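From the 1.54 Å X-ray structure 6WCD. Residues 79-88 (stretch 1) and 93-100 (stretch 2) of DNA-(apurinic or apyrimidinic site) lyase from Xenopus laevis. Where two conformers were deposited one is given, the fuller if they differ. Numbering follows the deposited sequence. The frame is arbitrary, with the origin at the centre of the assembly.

Stretch 1 79-88: QAAEEGLSGV
Stretch 2 (93-100) TGSVGCYG

A short strand holds an irregular loop mainly by polar contacts, with one buried carboxylate, that of Glu82, as the organising piece. Stretch 1 is extended at 80-83 (phi near -155°, psi near 145° through Glu82) and then turns; stretch 2 has no regular structure but runs the same way, Ala80 CA lying 4.8 Å from Gly94 CA, Glu82 CA 5.1 Å from Ser95 CA, and Ser86 CA 6.3 Å from Tyr99 CA.

One backbone hydrogen bond sets the register, Ala81 N to Gly94 O at 2.9 Å. Glu82 points toward the loop, and its t,t chain (chi3 -14°) delivers both oxygens: OE1 accepts from Val96 N at 2.8 Å and Gly97 N at 3.0 Å, while OE2 accepts from Tyr99 OH at 2.6 Å. Ala80, small and buried, also points across, its CB 4.2 Å from CG2 of Val96 (chi1 t).

Tyr99 (chi1 -65°, chi2 -66°) reaches back along the turn. Gly87 CA sits 3.3 Å from Tyr99 CE1; a CB there would clash with that atom, and phi/psi of 95/-12 independently calls for glycine. Positive phi likewise favours glycine at 94 (83/22) and 97 (71/-158). A water closes the far end, donating to Leu85 O and Tyr99 O, each 2.8 Å from its oxygen.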

# COMPACT_ATOMS: atom_id res chain seq x y z
N GLN A 79 -16.15 4.86 -2.49
CA GLN A 79 -17.47 4.26 -2.44
C GLN A 79 -17.50 3.04 -1.53
O GLN A 79 -18.57 2.69 -1.01
CB GLN A 79 -17.93 3.88 -3.86
CG GLN A 79 -18.44 5.06 -4.72
CD GLN A 79 -17.37 6.03 -5.22
OE1 GLN A 79 -16.18 5.73 -5.26
NE2 GLN A 79 -17.81 7.22 -5.64
N ALA A 80 -16.35 2.41 -1.31
CA ALA A 80 -16.27 1.22 -0.50
C ALA A 80 -14.87 1.15 0.09
O ALA A 80 -13.91 1.69 -0.45
CB ALA A 80 -16.56 -0.05 -1.31
N ALA A 81 -14.75 0.44 1.20
CA ALA A 81 -13.46 0.28 1.86
C ALA A 81 -13.51 -0.95 2.76
O ALA A 81 -14.54 -1.25 3.36
CB ALA A 81 -13.08 1.51 2.71
N GLU A 82 -12.40 -1.65 2.84
CA GLU A 82 -12.34 -2.91 3.56
C GLU A 82 -10.95 -3.18 4.09
O GLU A 82 -9.98 -2.93 3.38
CB GLU A 82 -12.79 -4.04 2.62
CG GLU A 82 -13.00 -5.37 3.27
CD GLU A 82 -13.56 -6.45 2.31
OE1 GLU A 82 -14.03 -6.12 1.22
OE2 GLU A 82 -13.54 -7.63 2.69
N GLU A 83 -10.84 -3.75 5.30
CA GLU A 83 -9.58 -4.16 5.88
C GLU A 83 -9.22 -5.57 5.40
O GLU A 83 -10.09 -6.45 5.31
CB GLU A 83 -9.71 -4.23 7.40
CG GLU A 83 -9.30 -3.13 8.24
CD GLU A 83 -9.26 -3.65 9.69
OE1 GLU A 83 -8.16 -4.04 10.15
OE2 GLU A 83 -10.34 -3.75 10.32
N GLY A 84 -7.94 -5.81 5.18
CA GLY A 84 -7.45 -7.15 4.98
C GLY A 84 -7.61 -7.57 3.54
O GLY A 84 -8.20 -6.88 2.72
N LEU A 85 -7.07 -8.74 3.24
CA LEU A 85 -7.14 -9.34 1.91
C LEU A 85 -8.11 -10.48 1.78
O LEU A 85 -8.43 -10.86 0.63
CB LEU A 85 -5.75 -9.87 1.49
CG LEU A 85 -4.67 -8.81 1.37
CD1 LEU A 85 -3.32 -9.45 1.21
CD2 LEU A 85 -4.94 -7.86 0.26
N SER A 86 -8.60 -11.04 2.87
CA SER A 86 -9.39 -12.26 2.81
C SER A 86 -10.86 -12.10 3.15
O SER A 86 -11.62 -13.05 2.91
CB SER A 86 -8.83 -13.32 3.76
OG SER A 86 -9.18 -13.03 5.09
N GLY A 87 -11.28 -10.99 3.72
CA GLY A 87 -12.69 -10.87 4.08
C GLY A 87 -13.04 -11.23 5.51
O GLY A 87 -14.15 -10.92 5.96
N VAL A 88 -12.13 -11.85 6.27
CA VAL A 88 -12.50 -12.32 7.59
C VAL A 88 -12.77 -11.17 8.56
O VAL A 88 -13.53 -11.34 9.52
CB VAL A 88 -11.44 -13.31 8.12
CG1 VAL A 88 -11.36 -14.53 7.20
CG2 VAL A 88 -10.11 -12.64 8.25
N THR A 93 -21.72 -3.55 5.83
CA THR A 93 -21.89 -2.70 4.69
C THR A 93 -20.62 -2.00 4.20
O THR A 93 -19.73 -1.75 4.94
CB THR A 93 -22.82 -1.51 5.03
N GLY A 94 -20.58 -1.71 2.93
CA GLY A 94 -19.58 -0.83 2.35
C GLY A 94 -18.27 -1.50 2.04
O GLY A 94 -17.25 -0.80 1.91
N SER A 95 -18.27 -2.82 1.87
CA SER A 95 -17.06 -3.60 1.63
C SER A 95 -16.80 -3.78 0.12
O SER A 95 -17.63 -3.48 -0.74
CB SER A 95 -17.16 -4.97 2.28
OG SER A 95 -18.12 -5.77 1.60
N VAL A 96 -15.61 -4.30 -0.19
CA VAL A 96 -15.15 -4.42 -1.57
C VAL A 96 -15.47 -5.77 -2.18
O VAL A 96 -15.80 -5.89 -3.36
CB VAL A 96 -13.64 -4.16 -1.60
CG1 VAL A 96 -13.07 -4.52 -2.95
CG2 VAL A 96 -13.35 -2.71 -1.19
N GLY A 97 -15.30 -6.85 -1.41
CA GLY A 97 -15.62 -8.15 -1.98
C GLY A 97 -14.63 -8.62 -3.04
O GLY A 97 -13.48 -8.19 -3.12
N CYS A 98 -15.11 -9.54 -3.89
CA CYS A 98 -14.30 -10.17 -4.94
C CYS A 98 -13.06 -10.84 -4.35
O CYS A 98 -11.93 -10.43 -4.58
CB CYS A 98 -13.84 -9.16 -6.00
SG CYS A 98 -15.18 -8.29 -6.81
N TYR A 99 -13.30 -11.90 -3.58
CA TYR A 99 -12.22 -12.51 -2.79
C TYR A 99 -11.32 -13.47 -3.57
O TYR A 99 -10.15 -13.64 -3.20
CB TYR A 99 -12.86 -13.21 -1.60
CG TYR A 99 -13.50 -12.21 -0.67
CD1 TYR A 99 -12.74 -11.29 0.01
CD2 TYR A 99 -14.86 -12.15 -0.53
CE1 TYR A 99 -13.34 -10.35 0.84
CE2 TYR A 99 -15.46 -11.21 0.30
CZ TYR A 99 -14.69 -10.32 0.98
OH TYR A 99 -15.29 -9.38 1.80
N GLY A 100 -11.81 -14.09 -4.62
CA GLY A 100 -11.08 -15.12 -5.31
C GLY A 100 -11.13 -16.45 -4.56
O GLY A 100 -11.71 -16.59 -3.48
O HOH W 1 -9.13 -13.30 -0.62